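Local coordinates for protein oxidoreductase, short-chain dehydrogenase/reductase family (Aeromonas hydrophila subsp. hydrophila, PDB 3L6E) that probably reduces a carbonyl substrate, perhaps 3-dehydrosphinganine, with a nicotinamide dinucleotide cofactor bound to its Rossmann fold, at residues 18-23 with 45-50; 31-36 with 69-74; 80-85 with 209-214. One frame throughout, in Å; residues are numbered along the deposited sequence.

Interaction 1 (18-23 with 45-50); sequences ALTIGL and LLLGNA. Unlike the reference sequence in segment 45-50: Leu45 (reference Glu), Asn49 (reference Lys).
Leu47 meets Thr20 and Ile21 of the facing helix through a single methyl, CD1. The Thr20 and Leu47 side chains cross obliquely. Thr20 CG2 lies 3.9 Å from Leu47 CD1. Beside it, Ile21 CG1 is 4.3 Å from the same Leu47 CD1, a looser touch. Next to this pair, Ile21 and Leu46 run across each other at about a right angle. Their ends meet as Ile21 CD1 and Leu46 CD2, 4.1 Å apart. Leu46 can reach this far because its CG stands anti to the backbone N (chi1 -179°). Thr20 is turned so that CG2 serves the contact while OG1 stays on its own helix, hydrogen-bonded to Gly16 O. No hydrogen bond joins 18-23 to 45-50. The contact is small, 138 Å² in all, and runs from buried Thr20 to exposed Leu46. Leu47 is the last residue of helix 37-47. The two helices are joined by strand 29-34 in the classical Rossmann order and share a face of the sheet. Thr20 also packs on Val30 and Met32 of that strand, and Leu23 of helix 14-25 touches Leu208 of helix 200-210.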
# COMPACT_ATOMS: atom_id res chain seq x y z
N ALA A 18 -8.26 -13.74 -9.97
CA ALA A 18 -6.83 -13.70 -9.68
C ALA A 18 -6.54 -13.78 -8.17
O ALA A 18 -5.61 -14.46 -7.74
CB ALA A 18 -6.18 -12.43 -10.28
N LEU A 19 -7.33 -13.06 -7.39
CA LEU A 19 -7.17 -13.08 -5.94
C LEU A 19 -7.47 -14.47 -5.39
O LEU A 19 -6.77 -14.92 -4.51
CB LEU A 19 -8.06 -12.04 -5.26
CG LEU A 19 -7.72 -10.54 -5.41
CD1 LEU A 19 -8.95 -9.70 -5.14
CD2 LEU A 19 -6.58 -10.12 -4.50
N THR A 20 -8.51 -15.13 -5.91
CA THR A 20 -8.90 -16.45 -5.45
C THR A 20 -7.78 -17.43 -5.73
O THR A 20 -7.37 -18.17 -4.85
CB THR A 20 -10.20 -16.97 -6.09
OG1 THR A 20 -11.28 -16.10 -5.74
CG2 THR A 20 -10.55 -18.39 -5.59
N ILE A 21 -7.29 -17.42 -6.97
CA ILE A 21 -6.18 -18.26 -7.40
C ILE A 21 -4.96 -18.08 -6.50
O ILE A 21 -4.35 -19.05 -6.08
CB ILE A 21 -5.80 -18.03 -8.90
CG1 ILE A 21 -7.00 -18.34 -9.81
CG2 ILE A 21 -4.56 -18.87 -9.27
CD1 ILE A 21 -6.80 -18.05 -11.27
N GLY A 22 -4.64 -16.82 -6.20
CA GLY A 22 -3.44 -16.47 -5.45
C GLY A 22 -3.45 -16.95 -4.02
O GLY A 22 -2.43 -17.42 -3.51
N LEU A 23 -4.61 -16.81 -3.36
CA LEU A 23 -4.81 -17.28 -1.99
C LEU A 23 -4.80 -18.80 -1.93
O LEU A 23 -4.35 -19.39 -0.94
CB LEU A 23 -6.15 -16.76 -1.44
CG LEU A 23 -6.33 -15.26 -1.18
CD1 LEU A 23 -7.78 -14.82 -1.30
CD2 LEU A 23 -5.75 -14.84 0.17
N LEU A 45 -13.83 -26.11 -11.25
CA LEU A 45 -13.16 -27.05 -12.16
C LEU A 45 -11.65 -26.87 -12.15
O LEU A 45 -10.88 -27.83 -12.22
CB LEU A 45 -13.71 -26.87 -13.59
CG LEU A 45 -13.70 -28.03 -14.59
CD1 LEU A 45 -15.07 -28.18 -15.25
CD2 LEU A 45 -12.61 -27.88 -15.64
N LEU A 46 -11.21 -25.61 -12.05
CA LEU A 46 -9.78 -25.31 -11.99
C LEU A 46 -9.14 -25.63 -10.64
O LEU A 46 -8.03 -26.16 -10.61
CB LEU A 46 -9.53 -23.84 -12.37
CG LEU A 46 -8.07 -23.33 -12.39
CD1 LEU A 46 -7.31 -23.80 -13.63
CD2 LEU A 46 -8.03 -21.82 -12.29
N LEU A 47 -9.83 -25.33 -9.54
CA LEU A 47 -9.19 -25.34 -8.22
C LEU A 47 -9.70 -26.43 -7.28
O LEU A 47 -9.10 -26.67 -6.22
CB LEU A 47 -9.26 -23.95 -7.56
CG LEU A 47 -8.76 -22.74 -8.37
CD1 LEU A 47 -9.21 -21.42 -7.73
CD2 LEU A 47 -7.25 -22.77 -8.62
N GLY A 48 -10.80 -27.08 -7.67
CA GLY A 48 -11.31 -28.27 -6.99
C GLY A 48 -11.74 -28.04 -5.55
O GLY A 48 -12.51 -27.12 -5.26
N ASN A 49 -11.22 -28.89 -4.66
CA ASN A 49 -11.66 -28.93 -3.26
C ASN A 49 -11.11 -27.79 -2.39
O ASN A 49 -11.43 -27.69 -1.21
CB ASN A 49 -11.40 -30.31 -2.62
CG ASN A 49 -9.92 -30.74 -2.65
OD1 ASN A 49 -9.49 -31.53 -1.82
ND2 ASN A 49 -9.16 -30.25 -3.62
N ALA A 50 -10.29 -26.94 -3.00
CA ALA A 50 -9.75 -25.76 -2.35
C ALA A 50 -10.79 -24.63 -2.24
O ALA A 50 -10.61 -23.69 -1.47
CB ALA A 50 -8.52 -25.28 -3.09

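Interaction 2 (31-36 with 69-74); sequences SMMGRR and AAAVEW. With SO4 (sulfate ion), chain C.
Ser31 and Met33 of strand 29-34 pack on Ala71 and Trp74 of helix 61-75. This is packing of a helix on the parallel sheet of the Rossmann fold of short-chain dehydrogenases. Strand and helix run nearly antiparallel, at 165°, with axes 9.1 Å apart. The inner end is tight and buried. Ala71 CB is wedged between two side chains of the strand: Ser31 OG and the methyl Met33 CE each lie 3.6 Å from it. Met33 is a selenomethionine whose chain is extended beyond CG, and this length carries CE to the helix. Trp74, one turn on from Ala71 on the same helix face, also reaches Ser31, with Trp74 CE3 3.4 Å from Ser31 OG; the hydroxyl meets the ring obliquely. This buried OG is satisfied by a hydrogen bond with His5 NE2. Ile7 and Ile54 of the adjoining strands also cover Ala71.

The other end of 31-36 is loose and faces solvent. Arg35 and Arg36 are exposed and touch nothing of the helix. They hold a sulfate instead, probably from the crystallisation liquor, with Gly12 N as a further donor. Arginines just after the second strand are a known mark of NADP-preferring relatives, so the sulfate may mimic the cofactor's 2'-phosphate. Gly34 lets it come close, with Gly34 CA 3.3 Å from sulfate O3. The sulfate sulfur lies in the Arg36 guanidinium plane, at the edge. Arg36 NE gives one bond to sulfate O1 at 2.7 Å. Arg36 NH1 gives another to sulfate O4 at 2.8 Å and nearly straight, 170°. The backbone adds a third grip: Arg35 N donates to sulfate O2 at 2.7 Å and 172°.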
# COMPACT_ATOMS: atom_id res chain seq x y z
N SER A 31 -14.04 -19.42 0.01
CA SER A 31 -15.45 -19.42 -0.32
C SER A 31 -15.69 -18.32 -1.35
O SER A 31 -15.63 -17.12 -1.03
CB SER A 31 -16.30 -19.16 0.93
OG SER A 31 -16.34 -20.31 1.74
N MSE A 32 -15.93 -18.73 -2.59
CA MSE A 32 -16.11 -17.77 -3.68
C MSE A 32 -17.56 -17.32 -3.76
O MSE A 32 -18.45 -18.14 -3.93
CB MSE A 32 -15.69 -18.39 -5.02
CG MSE A 32 -14.31 -19.01 -5.02
SE MSE A 32 -13.85 -19.82 -6.73
CE MSE A 32 -15.32 -21.08 -6.90
N MSE A 33 -17.81 -16.02 -3.62
CA MSE A 33 -19.17 -15.51 -3.83
C MSE A 33 -19.27 -14.68 -5.10
O MSE A 33 -18.45 -13.81 -5.34
CB MSE A 33 -19.63 -14.69 -2.64
CG MSE A 33 -19.71 -15.50 -1.35
SE MSE A 33 -20.30 -14.39 0.12
CE MSE A 33 -20.08 -15.71 1.56
N GLY A 34 -20.29 -14.97 -5.91
CA GLY A 34 -20.49 -14.27 -7.17
C GLY A 34 -21.89 -14.38 -7.72
O GLY A 34 -22.65 -15.29 -7.39
N ARG A 35 -22.24 -13.42 -8.57
CA ARG A 35 -23.55 -13.38 -9.23
C ARG A 35 -23.65 -14.34 -10.41
O ARG A 35 -24.74 -14.74 -10.80
CB ARG A 35 -23.80 -11.95 -9.73
CG ARG A 35 -24.82 -11.16 -8.96
CD ARG A 35 -26.09 -10.97 -9.78
NE ARG A 35 -27.03 -12.09 -9.64
CZ ARG A 35 -28.29 -12.07 -10.09
NH1 ARG A 35 -28.78 -11.00 -10.71
NH2 ARG A 35 -29.06 -13.14 -9.91
N ARG A 36 -22.50 -14.69 -10.98
CA ARG A 36 -22.44 -15.41 -12.26
C ARG A 36 -21.95 -16.84 -12.08
O ARG A 36 -20.74 -17.08 -11.97
CB ARG A 36 -21.52 -14.67 -13.24
CG ARG A 36 -22.13 -13.43 -13.86
CD ARG A 36 -21.09 -12.66 -14.66
NE ARG A 36 -20.11 -11.98 -13.80
CZ ARG A 36 -19.09 -11.26 -14.25
NH1 ARG A 36 -18.26 -10.67 -13.41
NH2 ARG A 36 -18.91 -11.13 -15.56
N ALA A 69 -23.87 -18.00 5.48
CA ALA A 69 -24.20 -19.20 6.24
C ALA A 69 -23.63 -20.47 5.59
O ALA A 69 -23.16 -21.36 6.29
CB ALA A 69 -25.72 -19.34 6.43
N ALA A 70 -23.67 -20.53 4.26
CA ALA A 70 -23.08 -21.64 3.52
C ALA A 70 -21.54 -21.58 3.60
O ALA A 70 -20.88 -22.61 3.78
CB ALA A 70 -23.56 -21.64 2.06
N ALA A 71 -20.99 -20.37 3.48
CA ALA A 71 -19.53 -20.19 3.57
C ALA A 71 -18.97 -20.67 4.91
O ALA A 71 -18.03 -21.49 4.95
CB ALA A 71 -19.16 -18.76 3.33
N VAL A 72 -19.51 -20.15 6.01
CA VAL A 72 -19.16 -20.61 7.34
C VAL A 72 -19.43 -22.12 7.48
O VAL A 72 -18.62 -22.85 8.05
CB VAL A 72 -19.90 -19.81 8.43
CG1 VAL A 72 -19.80 -20.52 9.79
CG2 VAL A 72 -19.33 -18.39 8.51
N GLU A 73 -20.54 -22.59 6.91
CA GLU A 73 -20.86 -24.02 6.92
C GLU A 73 -19.71 -24.85 6.35
O GLU A 73 -19.35 -25.89 6.91
CB GLU A 73 -22.16 -24.28 6.15
CG GLU A 73 -22.52 -25.76 5.91
CD GLU A 73 -23.78 -25.94 5.08
OE1 GLU A 73 -24.30 -27.09 5.03
OE2 GLU A 73 -24.26 -24.95 4.47
N TRP A 74 -19.13 -24.38 5.24
CA TRP A 74 -18.12 -25.15 4.51
C TRP A 74 -16.68 -24.91 4.99
O TRP A 74 -15.86 -25.84 4.98
CB TRP A 74 -18.24 -24.87 3.01
CG TRP A 74 -17.14 -25.43 2.16
CD1 TRP A 74 -17.10 -26.65 1.56
CD2 TRP A 74 -15.91 -24.77 1.80
NE1 TRP A 74 -15.92 -26.80 0.86
CE2 TRP A 74 -15.18 -25.65 0.99
CE3 TRP A 74 -15.37 -23.51 2.09
CZ2 TRP A 74 -13.93 -25.33 0.46
CZ3 TRP A 74 -14.12 -23.18 1.56
CH2 TRP A 74 -13.42 -24.08 0.75
S SO4 C . -19.42 -11.81 -10.11
O1 SO4 C . -19.83 -12.66 -11.22
O2 SO4 C . -20.57 -11.41 -9.31
O3 SO4 C . -18.52 -12.64 -9.31
O4 SO4 C . -18.75 -10.61 -10.63

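Interaction 3 (80-85 with 209-214); sequences LVLHCA and DALEAR
Glu212 N donates to Asp209 O at 3.2 Å, in the turn that brings Leu211 over Leu80 and Leu82. This bond closes the end of helix 200-210, where the chain leaves the helix. Leu211 is the sole residue of 209-214 that meets the strand. Its CD1 methyl makes both contacts. Leu80 and Leu211 meet at about a right angle, with Leu80 CD2 3.9 Å from Leu211 CD1. Leu82, two residues along on the same face of the strand, is looser: Leu82 CG lies 4.4 Å from Leu211 CD1. No hydrogen bond crosses between the segments, and 105 Å² is buried.

Leu82 also packs on Leu19 of helix 14-25, so the strand face is shared by helix 14-25 and the end of the 200-210 region. Val81 and His83 pack on helix 98-123 instead. Beyond Leu211 the chain turns to the second subunit. There Arg214 NH2 forms a salt bridge with Asp209 OD2 of the second subunit and a cation-pi contact with its Tyr206. The arrangement belongs to the doubly wound Rossmann fold: a central parallel strand is covered by the residue that follows helix 200-210, the last helix of the chain. That helix region also meets its partner subunit, as in many short-chain dehydrogenases.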
# COMPACT_ATOMS: atom_id res chain seq x y z
N LEU A 80 -10.38 -13.74 6.60
CA LEU A 80 -10.37 -12.59 5.70
C LEU A 80 -11.62 -12.58 4.84
O LEU A 80 -11.98 -13.61 4.24
CB LEU A 80 -9.10 -12.56 4.83
CG LEU A 80 -9.03 -11.66 3.58
CD1 LEU A 80 -9.12 -10.19 3.95
CD2 LEU A 80 -7.76 -11.93 2.74
N VAL A 81 -12.29 -11.44 4.83
CA VAL A 81 -13.37 -11.18 3.90
C VAL A 81 -12.85 -10.15 2.90
O VAL A 81 -12.51 -9.01 3.25
CB VAL A 81 -14.69 -10.74 4.58
CG1 VAL A 81 -15.77 -10.46 3.51
CG2 VAL A 81 -15.20 -11.85 5.48
N LEU A 82 -12.74 -10.61 1.66
CA LEU A 82 -12.21 -9.80 0.58
C LEU A 82 -13.39 -9.40 -0.26
O LEU A 82 -13.97 -10.22 -0.97
CB LEU A 82 -11.23 -10.62 -0.24
CG LEU A 82 -9.86 -9.99 -0.51
CD1 LEU A 82 -9.09 -10.81 -1.52
CD2 LEU A 82 -10.01 -8.57 -0.98
N HIS A 83 -13.78 -8.14 -0.14
CA HIS A 83 -14.93 -7.68 -0.89
C HIS A 83 -14.50 -6.99 -2.18
O HIS A 83 -13.82 -5.97 -2.15
CB HIS A 83 -15.83 -6.77 -0.06
CG HIS A 83 -17.10 -6.40 -0.76
ND1 HIS A 83 -17.37 -5.12 -1.19
CD2 HIS A 83 -18.15 -7.15 -1.15
CE1 HIS A 83 -18.54 -5.10 -1.80
NE2 HIS A 83 -19.03 -6.32 -1.80
N CYS A 84 -14.88 -7.60 -3.30
CA CYS A 84 -14.63 -7.04 -4.61
C CYS A 84 -15.92 -6.48 -5.18
O CYS A 84 -16.62 -7.18 -5.89
CB CYS A 84 -14.07 -8.10 -5.54
SG CYS A 84 -12.47 -8.67 -5.05
N ALA A 85 -16.23 -5.23 -4.85
CA ALA A 85 -17.45 -4.60 -5.36
C ALA A 85 -17.44 -4.54 -6.88
O ALA A 85 -18.49 -4.50 -7.51
CB ALA A 85 -17.65 -3.22 -4.77
N ASP A 209 0.27 -9.70 -1.07
CA ASP A 209 1.45 -9.40 -0.27
C ASP A 209 1.07 -8.40 0.82
O ASP A 209 1.47 -8.54 1.96
CB ASP A 209 2.61 -8.86 -1.10
CG ASP A 209 3.29 -9.92 -1.93
OD1 ASP A 209 2.84 -11.08 -1.92
OD2 ASP A 209 4.28 -9.59 -2.60
N ALA A 210 0.30 -7.39 0.46
CA ALA A 210 -0.08 -6.38 1.42
C ALA A 210 -0.95 -7.00 2.53
O ALA A 210 -0.89 -6.57 3.67
CB ALA A 210 -0.80 -5.25 0.72
N LEU A 211 -1.75 -8.01 2.21
CA LEU A 211 -2.63 -8.61 3.21
C LEU A 211 -1.97 -9.68 4.09
O LEU A 211 -2.65 -10.30 4.90
CB LEU A 211 -3.89 -9.18 2.55
CG LEU A 211 -4.90 -8.18 2.01
CD1 LEU A 211 -5.92 -8.90 1.13
CD2 LEU A 211 -5.56 -7.40 3.16
N GLU A 212 -0.68 -9.92 3.91
CA GLU A 212 0.07 -10.87 4.74
C GLU A 212 0.11 -10.41 6.20
O GLU A 212 0.38 -9.24 6.48
CB GLU A 212 1.51 -11.03 4.23
CG GLU A 212 1.67 -11.84 2.96
CD GLU A 212 1.68 -13.34 3.20
OE1 GLU A 212 2.43 -13.81 4.08
OE2 GLU A 212 0.93 -14.06 2.47
N ALA A 213 -0.14 -11.33 7.13
CA ALA A 213 -0.07 -11.02 8.56
C ALA A 213 1.38 -10.83 9.03
O ALA A 213 2.26 -11.57 8.65
CB ALA A 213 -0.75 -12.12 9.38
N ARG A 214 1.61 -9.80 9.85
CA ARG A 214 2.89 -9.60 10.53
C ARG A 214 2.58 -9.21 11.98
O ARG A 214 1.46 -8.77 12.28
CB ARG A 214 3.75 -8.53 9.82
CG ARG A 214 3.99 -8.79 8.32
CD ARG A 214 5.18 -8.01 7.75
NE ARG A 214 5.20 -8.08 6.28
CZ ARG A 214 5.81 -9.04 5.59
NH1 ARG A 214 6.46 -10.01 6.22
NH2 ARG A 214 5.75 -9.03 4.27

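From the N terminus, helix 14-25 leads into strand 29-34 and then helix 37-47. Interaction 1 closes that loop by pairing the two helices. Interaction 2 starts inside the loop, on strand 29-34, and ends beyond it on helix 61-75, so the two cross. They touch at several points, among them Ala50 O and Trp74 CH2, 3.6 Å apart. Interaction 3 opens after both have closed. It spans the longest separation, from strand 80-84 to the end of helix 200-210. Leu19 CD1 joins it to interaction 1, 3.7 Å from Cys84 SG. Interactions 1 and 3 lie on one face of the sheet; interaction 2 holds a helix on the opposite face.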